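Local coordinates for NURA (Sulfolobus solfataricus, PDB 2YGK), which takes part in DNA double-strand break repair as a manganese-dependent nuclease that, together with the HerA helicase, resects DNA ends, at residues 53-58 against 78-83; 87-92 against 121-126; 129-134 against 297-302; 198-203 against 270-275. All coordinates share one frame; numbering follows the deposited sequence.

Contact 1: residues 53-58 against 78-83; sequences KFVAID and SVIGDN. With MN (manganese (II) ion), chain C.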
loop_
_atom_site.group_PDB
_atom_site.type_symbol
_atom_site.label_atom_id
_atom_site.label_comp_id
_atom_site.label_asym_id
_atom_site.label_seq_id
_atom_site.Cartn_x
_atom_site.Cartn_y
_atom_site.Cartn_z
ATOM N N LYS A 53 -25.454 22.882 -12.645
ATOM C CA LYS A 53 -24.789 21.791 -13.332
ATOM C C LYS A 53 -23.423 21.521 -12.750
ATOM O O LYS A 53 -22.609 22.426 -12.601
ATOM C CB LYS A 53 -24.688 22.081 -14.832
ATOM C CG LYS A 53 -25.816 21.510 -15.658
ATOM C CD LYS A 53 -25.670 21.959 -17.105
ATOM C CE LYS A 53 -26.631 21.243 -18.064
ATOM N NZ LYS A 53 -28.030 21.722 -17.791
ATOM N N PHE A 54 -23.193 20.250 -12.434
ATOM C CA PHE A 54 -21.959 19.784 -11.833
ATOM C C PHE A 54 -21.300 18.830 -12.777
ATOM O O PHE A 54 -21.968 17.913 -13.284
ATOM C CB PHE A 54 -22.253 19.025 -10.549
ATOM C CG PHE A 54 -22.906 19.862 -9.495
ATOM C CD1 PHE A 54 -22.139 20.582 -8.593
ATOM C CD2 PHE A 54 -24.290 19.950 -9.424
ATOM C CE1 PHE A 54 -22.751 21.373 -7.623
ATOM C CE2 PHE A 54 -24.901 20.719 -8.448
ATOM C CZ PHE A 54 -24.125 21.446 -7.550
ATOM N N VAL A 55 -20.001 19.042 -13.030
ATOM C CA VAL A 55 -19.179 18.063 -13.725
ATOM C C VAL A 55 -18.315 17.430 -12.650
ATOM O O VAL A 55 -17.526 18.114 -12.003
ATOM C CB VAL A 55 -18.277 18.706 -14.825
ATOM C CG1 VAL A 55 -17.315 17.653 -15.430
ATOM C CG2 VAL A 55 -19.110 19.343 -15.910
ATOM N N ALA A 56 -18.434 16.124 -12.467
ATOM C CA ALA A 56 -17.599 15.394 -11.515
ATOM C C ALA A 56 -16.529 14.562 -12.249
ATOM O O ALA A 56 -16.779 14.016 -13.296
ATOM C CB ALA A 56 -18.446 14.489 -10.671
ATOM N N ILE A 57 -15.344 14.477 -11.661
ATOM C CA ILE A 57 -14.286 13.695 -12.190
ATOM C C ILE A 57 -13.779 12.808 -11.086
ATOM O O ILE A 57 -13.496 13.309 -9.978
ATOM C CB ILE A 57 -13.105 14.559 -12.696
ATOM C CG1 ILE A 57 -13.518 15.435 -13.911
ATOM C CG2 ILE A 57 -11.905 13.663 -13.120
ATOM C CD1 ILE A 57 -13.709 16.905 -13.574
ATOM N N ASP A 58 -13.659 11.502 -11.395
ATOM C CA ASP A 58 -12.887 10.583 -10.575
ATOM C C ASP A 58 -12.051 9.633 -11.402
ATOM O O ASP A 58 -12.253 9.512 -12.649
ATOM C CB ASP A 58 -13.806 9.759 -9.669
ATOM C CG ASP A 58 -13.113 9.332 -8.381
ATOM O OD1 ASP A 58 -11.887 9.322 -8.304
ATOM O OD2 ASP A 58 -13.806 9.077 -7.388
ATOM N N SER A 78 -15.233 11.910 -16.662
ATOM C CA SER A 78 -16.005 13.086 -16.296
ATOM C C SER A 78 -17.495 12.729 -16.430
ATOM O O SER A 78 -17.897 11.944 -17.301
ATOM C CB SER A 78 -15.645 14.319 -17.163
ATOM O OG SER A 78 -15.964 14.096 -18.530
ATOM N N VAL A 79 -18.282 13.314 -15.541
ATOM C CA VAL A 79 -19.700 13.049 -15.440
ATOM C C VAL A 79 -20.423 14.383 -15.230
ATOM O O VAL A 79 -20.087 15.128 -14.298
ATOM C CB VAL A 79 -19.991 12.108 -14.247
ATOM C CG1 VAL A 79 -21.436 12.154 -13.886
ATOM C CG2 VAL A 79 -19.583 10.702 -14.570
ATOM N N ILE A 80 -21.386 14.683 -16.113
ATOM C CA ILE A 80 -22.249 15.855 -15.941
ATOM C C ILE A 80 -23.564 15.476 -15.256
ATOM O O ILE A 80 -24.256 14.559 -15.700
ATOM C CB ILE A 80 -22.531 16.592 -17.292
ATOM C CG1 ILE A 80 -23.078 18.005 -17.034
ATOM C CG2 ILE A 80 -23.514 15.801 -18.177
ATOM C CD1 ILE A 80 -22.641 19.039 -18.071
ATOM N N GLY A 81 -23.898 16.192 -14.176
ATOM C CA GLY A 81 -25.162 15.985 -13.439
ATOM C C GLY A 81 -25.944 17.236 -13.013
ATOM O O GLY A 81 -25.367 18.244 -12.617
ATOM N N ASP A 82 -27.269 17.160 -13.112
ATOM C CA ASP A 82 -28.154 18.131 -12.471
ATOM C C ASP A 82 -29.422 17.443 -12.005
ATOM O O ASP A 82 -29.552 16.222 -12.118
ATOM C CB ASP A 82 -28.482 19.341 -13.380
ATOM C CG ASP A 82 -29.208 18.953 -14.666
ATOM O OD1 ASP A 82 -29.272 17.760 -15.021
ATOM O OD2 ASP A 82 -29.713 19.854 -15.365
ATOM N N ASN A 83 -30.311 18.240 -11.422
ATOM C CA ASN A 83 -31.691 17.860 -11.164
ATOM C C ASN A 83 -32.228 16.837 -12.159
ATOM O O ASN A 83 -32.710 15.780 -11.766
ATOM C CB ASN A 83 -32.588 19.117 -11.217
ATOM C CG ASN A 83 -32.315 20.074 -10.073
ATOM O OD1 ASN A 83 -31.419 19.830 -9.231
ATOM N ND2 ASN A 83 -33.069 21.183 -10.032
HETATM MN MN MN C . -10.309 8.826 -6.564
#
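CG1 of Val55 stands anti to the backbone N (chi1 174°) and approaches Ser78 CB, while CG2, anti to the carbonyl carbon, meets Ile80 CD1 at 4.2 Å. At the outer end of the pair, Lys53 bends at its last torsion (chi4 70°), and its NZ comes 3.5 Å from Asp82 OD2 in a weak salt bridge, the two side chains lying side by side. Asp82 keeps its other oxygen, OD1, for the backbone N-H of Gly85, where the next strand begins.

The backbones form an antiparallel ladder. Phe54 and Gly81 are a hydrogen-bonded pair, with Phe54 N to Gly81 O at 3.0 Å and Gly81 N to Phe54 O at 2.7 Å. Ala56 and Val79 form the next such pair, with Ala56 N to Val79 O at 2.7 Å and Val79 N to Ala56 O at 2.8 Å. Glycine places no side chain beside Phe54, whose ring edge instead meets Gly81 O in its plane. On the opposite face Ile57 CG1 lies 4.0 Å from Ser78 CB. This face, with Val55 and Ile57, packs against helix 104-123, and small Ala56 leaves the other face to the start of helix 300-309.

At the inner end the carboxylate of Asp58 leads away from residues 78-83 and binds manganese through OD1 at 2.4 Å; Asp133 also binds the ion. The chemistry is thus divided: apolar branches and mutually satisfied amides make a firm hairpin, the peripheral ion pair is likely to add little, and the strand brings one carboxylate to the manganese, consistent with a nuclease active site.

Contact 2: residues 87-92 against 121-126; sequences KTLSED and LRDGSK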
loop_
_atom_site.group_PDB
_atom_site.type_symbol
_atom_site.label_atom_id
_atom_site.label_comp_id
_atom_site.label_asym_id
_atom_site.label_seq_id
_atom_site.Cartn_x
_atom_site.Cartn_y
_atom_site.Cartn_z
ATOM N N LYS A 87 -25.173 12.122 -16.818
ATOM C CA LYS A 87 -24.599 11.308 -17.909
ATOM C C LYS A 87 -23.104 11.523 -18.008
ATOM O O LYS A 87 -22.622 12.616 -17.731
ATOM C CB LYS A 87 -25.242 11.627 -19.267
ATOM C CG LYS A 87 -24.638 12.816 -20.012
ATOM C CD LYS A 87 -25.404 13.197 -21.267
ATOM C CE LYS A 87 -25.147 14.678 -21.642
ATOM N NZ LYS A 87 -25.274 14.953 -23.120
ATOM N N THR A 88 -22.378 10.480 -18.433
ATOM C CA THR A 88 -20.922 10.559 -18.670
ATOM C C THR A 88 -20.616 11.440 -19.867
ATOM O O THR A 88 -21.339 11.431 -20.845
ATOM C CB THR A 88 -20.283 9.193 -18.939
ATOM O OG1 THR A 88 -21.061 8.518 -19.912
ATOM C CG2 THR A 88 -20.258 8.350 -17.707
ATOM N N LEU A 89 -19.535 12.200 -19.748
ATOM C CA LEU A 89 -19.114 13.119 -20.762
ATOM C C LEU A 89 -17.957 12.513 -21.505
ATOM O O LEU A 89 -18.088 12.176 -22.648
ATOM C CB LEU A 89 -18.687 14.438 -20.127
ATOM C CG LEU A 89 -19.705 15.567 -20.043
ATOM C CD1 LEU A 89 -19.156 16.572 -19.071
ATOM C CD2 LEU A 89 -19.953 16.171 -21.427
ATOM N N SER A 90 -16.828 12.371 -20.824
ATOM C CA SER A 90 -15.635 11.764 -21.398
ATOM C C SER A 90 -15.174 10.579 -20.564
ATOM O O SER A 90 -15.469 10.494 -19.372
ATOM C CB SER A 90 -14.519 12.789 -21.442
ATOM O OG SER A 90 -14.950 13.951 -22.112
ATOM N N GLU A 91 -14.477 9.663 -21.224
ATOM C CA GLU A 91 -13.714 8.582 -20.597
ATOM C C GLU A 91 -12.306 8.601 -21.186
ATOM O O GLU A 91 -12.111 8.816 -22.370
ATOM C CB GLU A 91 -14.339 7.211 -20.875
ATOM C CG GLU A 91 -15.776 7.020 -20.381
ATOM C CD GLU A 91 -16.837 7.265 -21.459
ATOM O OE1 GLU A 91 -16.800 8.306 -22.182
ATOM O OE2 GLU A 91 -17.734 6.396 -21.574
ATOM N N ASP A 92 -11.325 8.360 -20.347
ATOM C CA ASP A 92 -9.943 8.527 -20.719
ATOM C C ASP A 92 -9.186 7.527 -19.870
ATOM O O ASP A 92 -9.299 7.550 -18.651
ATOM C CB ASP A 92 -9.511 9.954 -20.405
ATOM C CG ASP A 92 -8.320 10.411 -21.210
ATOM O OD1 ASP A 92 -7.498 9.570 -21.656
ATOM O OD2 ASP A 92 -8.193 11.640 -21.396
ATOM N N LEU A 121 -9.883 19.952 -17.172
ATOM C CA LEU A 121 -9.675 21.004 -18.150
ATOM C C LEU A 121 -10.494 20.739 -19.385
ATOM O O LEU A 121 -11.043 21.666 -19.972
ATOM C CB LEU A 121 -8.224 21.125 -18.544
ATOM C CG LEU A 121 -7.352 21.706 -17.451
ATOM C CD1 LEU A 121 -5.910 21.327 -17.755
ATOM C CD2 LEU A 121 -7.498 23.232 -17.322
ATOM N N ARG A 122 -10.592 19.492 -19.802
ATOM C CA ARG A 122 -11.434 19.213 -20.939
ATOM C C ARG A 122 -12.878 19.691 -20.705
ATOM O O ARG A 122 -13.361 20.520 -21.436
ATOM C CB ARG A 122 -11.406 17.734 -21.309
ATOM C CG ARG A 122 -11.914 17.463 -22.714
ATOM C CD ARG A 122 -11.656 16.032 -23.148
ATOM N NE ARG A 122 -12.719 15.563 -24.034
ATOM C CZ ARG A 122 -12.896 14.301 -24.428
ATOM N NH1 ARG A 122 -12.073 13.329 -24.020
ATOM N NH2 ARG A 122 -13.923 14.012 -25.229
ATOM N N ASP A 123 -13.556 19.187 -19.687
ATOM C CA ASP A 123 -15.006 19.337 -19.622
ATOM C C ASP A 123 -15.454 20.247 -18.519
ATOM O O ASP A 123 -16.650 20.398 -18.310
ATOM C CB ASP A 123 -15.693 17.974 -19.429
ATOM C CG ASP A 123 -15.291 16.945 -20.493
ATOM O OD1 ASP A 123 -15.332 17.251 -21.712
ATOM O OD2 ASP A 123 -14.958 15.815 -20.103
ATOM N N GLY A 124 -14.515 20.871 -17.825
ATOM C CA GLY A 124 -14.873 21.715 -16.679
ATOM C C GLY A 124 -15.821 22.854 -16.997
ATOM O O GLY A 124 -16.746 23.141 -16.249
ATOM N N SER A 125 -15.598 23.493 -18.134
ATOM C CA SER A 125 -16.363 24.651 -18.544
ATOM C C SER A 125 -17.784 24.300 -18.932
ATOM O O SER A 125 -18.577 25.190 -19.147
ATOM C CB SER A 125 -15.663 25.318 -19.705
ATOM O OG SER A 125 -15.222 24.325 -20.598
ATOM N N LYS A 126 -18.130 23.024 -18.980
ATOM C CA LYS A 126 -19.506 22.639 -19.268
ATOM C C LYS A 126 -20.451 22.698 -18.052
ATOM O O LYS A 126 -21.650 22.418 -18.177
ATOM C CB LYS A 126 -19.540 21.243 -19.889
ATOM C CG LYS A 126 -18.596 21.120 -21.047
ATOM C CD LYS A 126 -18.952 19.994 -21.967
ATOM C CE LYS A 126 -18.022 19.967 -23.197
ATOM N NZ LYS A 126 -16.634 19.577 -22.861
#
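Leu89 turns its side chain against the end of helix 104-123, its CD1 lying 3.8 Å from Asp123 CB and its CD2 4.0 Å from Lys126 CD. Here leucine meets the aliphatic parts of two charged residues. The helix-like backbone of Leu89 (psi -68°), with both Leu89 and Ser90 bonded to Ser78 of the adjacent strand, is consistent with a classic beta bulge; Leu89 and Ser90 in succession point toward the helix.

Ser90 supplies the polar contact. Its OG, anti to the carbonyl carbon (chi1 -54°), donates to the syn lone pair of Asp123 OD2 at 2.7 Å, and the same oxygen accepts the hydroxyl of Ser78. Ser90 OG also lies over the centre of one face of the Arg122 guanidinium, 3.1 Å above its plane, where no N-H points at it. On the other carboxylate oxygen, Lys126 NZ donates to the anti lone pair of Asp123 OD1 at 2.9 Å. An alanine in place of Asp123 would probably leave the hydroxyls of Ser90 and Ser78 without their common acceptor and Lys126 without its counter-charge.

Glu91 points away from the helix and packs on Ile2 of the second subunit. Asp92 turns back to the helix and packs on Leu115 and Leu119.

Strand 85-98, helix 104-123 and strand 129-133 make a right-handed beta-alpha-beta crossover that passes over two intervening strands, as in RNase H-like folds and consistent with the clan of this family.

Contact 3: residues 129-134 against 297-302; sequences YILMDG and GYPFPL. With MN (manganese (II) ion), chain C.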
loop_
_atom_site.group_PDB
_atom_site.type_symbol
_atom_site.label_atom_id
_atom_site.label_comp_id
_atom_site.label_asym_id
_atom_site.label_seq_id
_atom_site.Cartn_x
_atom_site.Cartn_y
_atom_site.Cartn_z
ATOM N N TYR A 129 -20.113 24.174 -11.494
ATOM C CA TYR A 129 -19.087 23.756 -10.570
ATOM C C TYR A 129 -18.417 22.473 -11.067
ATOM O O TYR A 129 -18.995 21.706 -11.870
ATOM C CB TYR A 129 -19.695 23.468 -9.213
ATOM C CG TYR A 129 -20.241 24.644 -8.442
ATOM C CD1 TYR A 129 -19.437 25.320 -7.529
ATOM C CD2 TYR A 129 -21.571 25.013 -8.537
ATOM C CE1 TYR A 129 -19.926 26.375 -6.754
ATOM C CE2 TYR A 129 -22.086 26.087 -7.767
ATOM C CZ TYR A 129 -21.249 26.765 -6.871
ATOM O OH TYR A 129 -21.713 27.827 -6.086
ATOM N N ILE A 130 -17.197 22.253 -10.591
ATOM C CA ILE A 130 -16.458 21.037 -10.894
ATOM C C ILE A 130 -16.193 20.340 -9.585
ATOM O O ILE A 130 -15.688 20.944 -8.663
ATOM C CB ILE A 130 -15.113 21.342 -11.563
ATOM C CG1 ILE A 130 -15.327 22.091 -12.868
ATOM C CG2 ILE A 130 -14.336 20.046 -11.874
ATOM C CD1 ILE A 130 -14.034 22.456 -13.506
ATOM N N LEU A 131 -16.566 19.075 -9.493
ATOM C CA LEU A 131 -16.302 18.287 -8.301
ATOM C C LEU A 131 -15.178 17.307 -8.574
ATOM O O LEU A 131 -15.325 16.408 -9.395
ATOM C CB LEU A 131 -17.542 17.504 -7.903
ATOM C CG LEU A 131 -18.819 18.306 -7.885
ATOM C CD1 LEU A 131 -19.962 17.421 -7.412
ATOM C CD2 LEU A 131 -18.606 19.528 -6.960
HETATM N N MSE A 132 -14.064 17.484 -7.878
HETATM C CA MSE A 132 -12.990 16.513 -7.860
HETATM C C MSE A 132 -13.106 15.656 -6.608
HETATM O O MSE A 132 -13.541 16.146 -5.551
HETATM C CB MSE A 132 -11.614 17.197 -7.789
HETATM C CG MSE A 132 -11.393 18.350 -8.760
HETATM SE SE MSE A 132 -11.193 17.807 -10.594
HETATM C CE MSE A 132 -9.784 16.514 -10.409
ATOM N N ASP A 133 -12.633 14.411 -6.727
ATOM C CA ASP A 133 -12.575 13.457 -5.638
ATOM C C ASP A 133 -11.187 13.458 -5.030
ATOM O O ASP A 133 -10.249 13.051 -5.661
ATOM C CB ASP A 133 -12.878 12.066 -6.160
ATOM C CG ASP A 133 -12.774 11.016 -5.092
ATOM O OD1 ASP A 133 -13.429 11.154 -4.069
ATOM O OD2 ASP A 133 -12.057 10.037 -5.265
ATOM N N GLY A 134 -11.061 13.915 -3.805
ATOM C CA GLY A 134 -9.770 14.119 -3.199
ATOM C C GLY A 134 -9.492 15.553 -2.783
ATOM O O GLY A 134 -10.025 16.509 -3.344
ATOM N N GLY A 297 -26.284 11.979 1.413
ATOM C CA GLY A 297 -25.271 12.846 1.949
ATOM C C GLY A 297 -24.093 13.057 1.039
ATOM O O GLY A 297 -23.216 13.832 1.404
ATOM N N TYR A 298 -24.073 12.426 -0.150
ATOM C CA TYR A 298 -22.939 12.540 -1.076
ATOM C C TYR A 298 -23.334 12.774 -2.543
ATOM O O TYR A 298 -24.266 12.140 -3.053
ATOM C CB TYR A 298 -22.119 11.251 -1.000
ATOM C CG TYR A 298 -20.770 11.297 -1.677
ATOM C CD1 TYR A 298 -19.707 11.907 -1.064
ATOM C CD2 TYR A 298 -20.575 10.741 -2.945
ATOM C CE1 TYR A 298 -18.438 11.950 -1.678
ATOM C CE2 TYR A 298 -19.333 10.781 -3.571
ATOM C CZ TYR A 298 -18.258 11.390 -2.923
ATOM O OH TYR A 298 -16.987 11.422 -3.486
ATOM N N PRO A 299 -22.555 13.610 -3.262
ATOM C CA PRO A 299 -22.990 13.995 -4.626
ATOM C C PRO A 299 -22.964 12.829 -5.572
ATOM O O PRO A 299 -21.917 12.237 -5.758
ATOM C CB PRO A 299 -21.989 15.094 -5.057
ATOM C CG PRO A 299 -21.353 15.529 -3.788
ATOM C CD PRO A 299 -21.294 14.282 -2.904
ATOM N N PHE A 300 -24.120 12.512 -6.167
ATOM C CA PHE A 300 -24.223 11.378 -7.042
ATOM C C PHE A 300 -23.259 11.432 -8.217
ATOM O O PHE A 300 -22.696 10.411 -8.563
ATOM C CB PHE A 300 -25.645 11.133 -7.544
ATOM C CG PHE A 300 -25.774 9.824 -8.269
ATOM C CD1 PHE A 300 -25.555 8.640 -7.600
ATOM C CD2 PHE A 300 -25.993 9.773 -9.626
ATOM C CE1 PHE A 300 -25.609 7.445 -8.249
ATOM C CE2 PHE A 300 -26.079 8.568 -10.290
ATOM C CZ PHE A 300 -25.879 7.403 -9.607
ATOM N N PRO A 301 -23.070 12.605 -8.849
ATOM C CA PRO A 301 -22.120 12.682 -9.945
ATOM C C PRO A 301 -20.747 12.083 -9.628
ATOM O O PRO A 301 -20.159 11.395 -10.458
ATOM C CB PRO A 301 -22.028 14.193 -10.166
ATOM C CG PRO A 301 -23.431 14.626 -9.994
ATOM C CD PRO A 301 -23.879 13.840 -8.779
ATOM N N LEU A 302 -20.234 12.337 -8.432
ATOM C CA LEU A 302 -19.003 11.708 -8.036
ATOM C C LEU A 302 -19.181 10.207 -7.834
ATOM O O LEU A 302 -18.432 9.408 -8.378
ATOM C CB LEU A 302 -18.497 12.320 -6.747
ATOM C CG LEU A 302 -17.695 13.580 -6.980
ATOM C CD1 LEU A 302 -17.225 14.139 -5.652
ATOM C CD2 LEU A 302 -16.509 13.265 -7.865
HETATM MN MN MN C . -10.309 8.826 -6.564
HETATM O O HOH W 1 -14.769 12.684 -2.206
#
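Tyr298 reaches toward Asp133 with its hydroxyl, OH standing 3.6 Å from OD1, the ring and the carboxylate planes almost perpendicular (86°). A water joins them: it accepts from Tyr298 OH at 2.9 Å and donates to Asp133 OD1 at 2.8 Å. Tyrosine thus gives length and a donor, acting in the second shell of the metal, since Asp133 binds manganese through OD2 at 2.5 Å alongside Asp58. Lys202 makes a cation-pi contact with the Tyr298 ring.

Pro299 sets its CD over one face of that ring, offset toward the rim, and its CB meets Leu131 CD1 at 3.9 Å. It occupies the N-cap position of helix 300-309. This helix lies against the central mixed sheet of the RNase H-like fold, with strand 129-133 beneath its first turn.

Leu302 carries apolar packing against both Leu131 and Asp133. CG, anti to the carbonyl carbon (chi1 -84°), lies 4.0 Å from Leu131 CB, and CD2 reaches Leu131 O at 3.7 Å and Asp133 CB at 4.2 Å. An alanine here would probably open a gap over Leu131 and leave the CB of the metal ligand Asp133 without this packing partner. Leu302 also touches Ala56 of strand 54-65.

Contact 4: residues 198-203 against 270-275; sequences LWISKV and IRVDIV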
loop_
_atom_site.group_PDB
_atom_site.type_symbol
_atom_site.label_atom_id
_atom_site.label_comp_id
_atom_site.label_asym_id
_atom_site.label_seq_id
_atom_site.Cartn_x
_atom_site.Cartn_y
_atom_site.Cartn_z
ATOM N N LEU A 198 -14.623 22.329 -6.530
ATOM C CA LEU A 198 -14.860 21.839 -5.200
ATOM C C LEU A 198 -14.119 20.557 -5.112
ATOM O O LEU A 198 -14.388 19.630 -5.862
ATOM C CB LEU A 198 -16.343 21.587 -4.972
ATOM C CG LEU A 198 -17.238 22.822 -5.101
ATOM C CD1 LEU A 198 -18.634 22.462 -4.726
ATOM C CD2 LEU A 198 -16.716 23.984 -4.247
ATOM N N TRP A 199 -13.190 20.508 -4.174
ATOM C CA TRP A 199 -12.383 19.370 -3.986
ATOM C C TRP A 199 -12.918 18.617 -2.771
ATOM O O TRP A 199 -12.668 18.998 -1.628
ATOM C CB TRP A 199 -10.951 19.834 -3.748
ATOM C CG TRP A 199 -10.406 20.726 -4.833
ATOM C CD1 TRP A 199 -10.578 22.087 -4.967
ATOM C CD2 TRP A 199 -9.555 20.332 -5.899
ATOM N NE1 TRP A 199 -9.900 22.550 -6.066
ATOM C CE2 TRP A 199 -9.259 21.494 -6.655
ATOM C CE3 TRP A 199 -8.997 19.106 -6.285
ATOM C CZ2 TRP A 199 -8.434 21.464 -7.776
ATOM C CZ3 TRP A 199 -8.188 19.076 -7.382
ATOM C CH2 TRP A 199 -7.911 20.261 -8.127
ATOM N N ILE A 200 -13.593 17.509 -3.010
ATOM C CA ILE A 200 -14.332 16.845 -1.961
ATOM C C ILE A 200 -13.716 15.519 -1.555
ATOM O O ILE A 200 -13.386 14.709 -2.433
ATOM C CB ILE A 200 -15.739 16.596 -2.446
ATOM C CG1 ILE A 200 -16.418 17.960 -2.636
ATOM C CG2 ILE A 200 -16.486 15.730 -1.495
ATOM C CD1 ILE A 200 -17.777 17.871 -3.179
ATOM N N SER A 201 -13.584 15.294 -0.246
ATOM C CA SER A 201 -13.113 14.033 0.255
ATOM C C SER A 201 -13.939 13.479 1.419
ATOM O O SER A 201 -14.374 14.214 2.273
ATOM C CB SER A 201 -11.584 14.071 0.627
ATOM O OG SER A 201 -11.175 15.197 1.404
ATOM N N LYS A 202 -14.094 12.149 1.418
ATOM C CA LYS A 202 -14.733 11.377 2.464
ATOM C C LYS A 202 -13.804 11.173 3.659
ATOM O O LYS A 202 -14.263 10.972 4.771
ATOM C CB LYS A 202 -15.157 10.019 1.905
ATOM C CG LYS A 202 -16.193 10.062 0.765
ATOM C CD LYS A 202 -16.429 8.670 0.061
ATOM C CE LYS A 202 -17.968 8.468 -0.265
ATOM N NZ LYS A 202 -18.266 7.173 -1.026
ATOM N N VAL A 203 -12.504 11.263 3.425
ATOM C CA VAL A 203 -11.466 10.990 4.430
ATOM C C VAL A 203 -10.558 12.205 4.594
ATOM O O VAL A 203 -10.377 12.974 3.663
ATOM C CB VAL A 203 -10.622 9.781 3.962
ATOM C CG1 VAL A 203 -9.384 9.584 4.823
ATOM C CG2 VAL A 203 -11.487 8.526 3.983
ATOM N N ILE A 270 -18.360 15.329 4.908
ATOM C CA ILE A 270 -17.316 15.436 3.887
ATOM C C ILE A 270 -16.506 16.724 4.074
ATOM O O ILE A 270 -17.007 17.701 4.649
ATOM C CB ILE A 270 -17.917 15.430 2.490
ATOM C CG1 ILE A 270 -18.808 16.645 2.262
ATOM C CG2 ILE A 270 -18.725 14.176 2.268
ATOM C CD1 ILE A 270 -19.487 16.701 0.870
ATOM N N ARG A 271 -15.253 16.708 3.598
ATOM C CA ARG A 271 -14.393 17.888 3.562
ATOM C C ARG A 271 -14.513 18.556 2.202
ATOM O O ARG A 271 -14.464 17.889 1.165
ATOM C CB ARG A 271 -12.944 17.476 3.748
ATOM C CG ARG A 271 -11.978 18.656 3.889
ATOM C CD ARG A 271 -10.516 18.204 3.838
ATOM N NE ARG A 271 -9.612 19.362 3.803
ATOM C CZ ARG A 271 -8.587 19.574 4.630
ATOM N NH1 ARG A 271 -8.256 18.704 5.605
ATOM N NH2 ARG A 271 -7.878 20.690 4.494
ATOM N N VAL A 272 -14.647 19.879 2.187
ATOM C CA VAL A 272 -14.640 20.611 0.923
ATOM C C VAL A 272 -13.521 21.628 0.957
ATOM O O VAL A 272 -13.453 22.413 1.893
ATOM C CB VAL A 272 -15.942 21.364 0.695
ATOM C CG1 VAL A 272 -15.859 22.085 -0.595
ATOM C CG2 VAL A 272 -17.163 20.431 0.710
ATOM N N ASP A 273 -12.658 21.622 -0.055
ATOM C CA ASP A 273 -11.677 22.684 -0.258
ATOM C C ASP A 273 -12.084 23.476 -1.474
ATOM O O ASP A 273 -12.390 22.916 -2.504
ATOM C CB ASP A 273 -10.291 22.132 -0.525
ATOM C CG ASP A 273 -9.774 21.251 0.597
ATOM O OD1 ASP A 273 -10.217 21.522 1.718
ATOM O OD2 ASP A 273 -8.955 20.287 0.325
ATOM N N ILE A 274 -12.055 24.789 -1.364
ATOM C CA ILE A 274 -12.402 25.661 -2.464
ATOM C C ILE A 274 -11.367 26.782 -2.491
ATOM O O ILE A 274 -11.159 27.425 -1.497
ATOM C CB ILE A 274 -13.889 26.166 -2.316
ATOM C CG1 ILE A 274 -14.217 27.289 -3.284
ATOM C CG2 ILE A 274 -14.178 26.661 -0.951
ATOM C CD1 ILE A 274 -15.694 27.659 -3.218
ATOM N N VAL A 275 -10.682 26.979 -3.609
ATOM C CA VAL A 275 -9.681 28.050 -3.714
ATOM C C VAL A 275 -10.334 29.434 -3.847
ATOM O O VAL A 275 -11.043 29.733 -4.825
ATOM C CB VAL A 275 -8.764 27.885 -4.934
ATOM C CG1 VAL A 275 -7.960 29.148 -5.142
ATOM C CG2 VAL A 275 -7.865 26.659 -4.785
HETATM O O HOH W 2 -11.185 18.062 0.377
#
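In the central mixed sheet of this RNase H-like domain, strands 197-201 and 270-275 are antiparallel neighbours, paired at Trp199 with Asp273 and at Ser201 with Arg271. Trp199 N bonds to Asp273 O at 3.0 Å, and Asp273 N returns a bond to Trp199 O at 3.1 Å. Ser201 and Arg271 exchange a similar pair of bonds. Asp273 O also lies in the plane of the indole at its edge, 3.2 Å from Trp199 CD1.

On the face of Ser201 and Arg271, the arginine chain runs extended from CG to NE, and NE donates almost straight (177°) to the syn lone pair of Asp273 OD1 at 3.1 Å. Ser204 OG takes NH1, Thr258 bonds to OD1, and the N-H of Leu136 bonds to OD2, so both buried charges have several partners. A water hydrogen-bonds to Trp199 O at 2.7 Å and to Ser201 OG at 3.0 Å; a small hydroxyl suits this place.

The other face is branched and apolar: Leu198 CD2 meets Ile274 CD1 at 4.0 Å, side by side, and Ile200 CG2 meets Ile270 CD1 at 3.9 Å. Strand 129-133 flanks strand 197-201, strand 255-262 flanks strand 270-275, and helix 136-140 packs on Trp199.

From the N terminus, contact 1 comes first and closes the hairpin of strands 54-65 and 70-82. Contact 2 follows in series: strand 85-98, the next in the sheet, is met by the end of helix 104-123, and the two contacts share the bond of Ser78 OG to Asp123 OD2. The chain then enters strand 129-133, which opens contact 3; its loop of 162 residues closes only at the start of helix 300-309. Contact 4 opens and closes within that span, joining strands 197-201 and 270-275. None of the four cross. Strand 129-133 lies between the strands of contacts 1 and 4, and contacts 1 and 3 share the manganese.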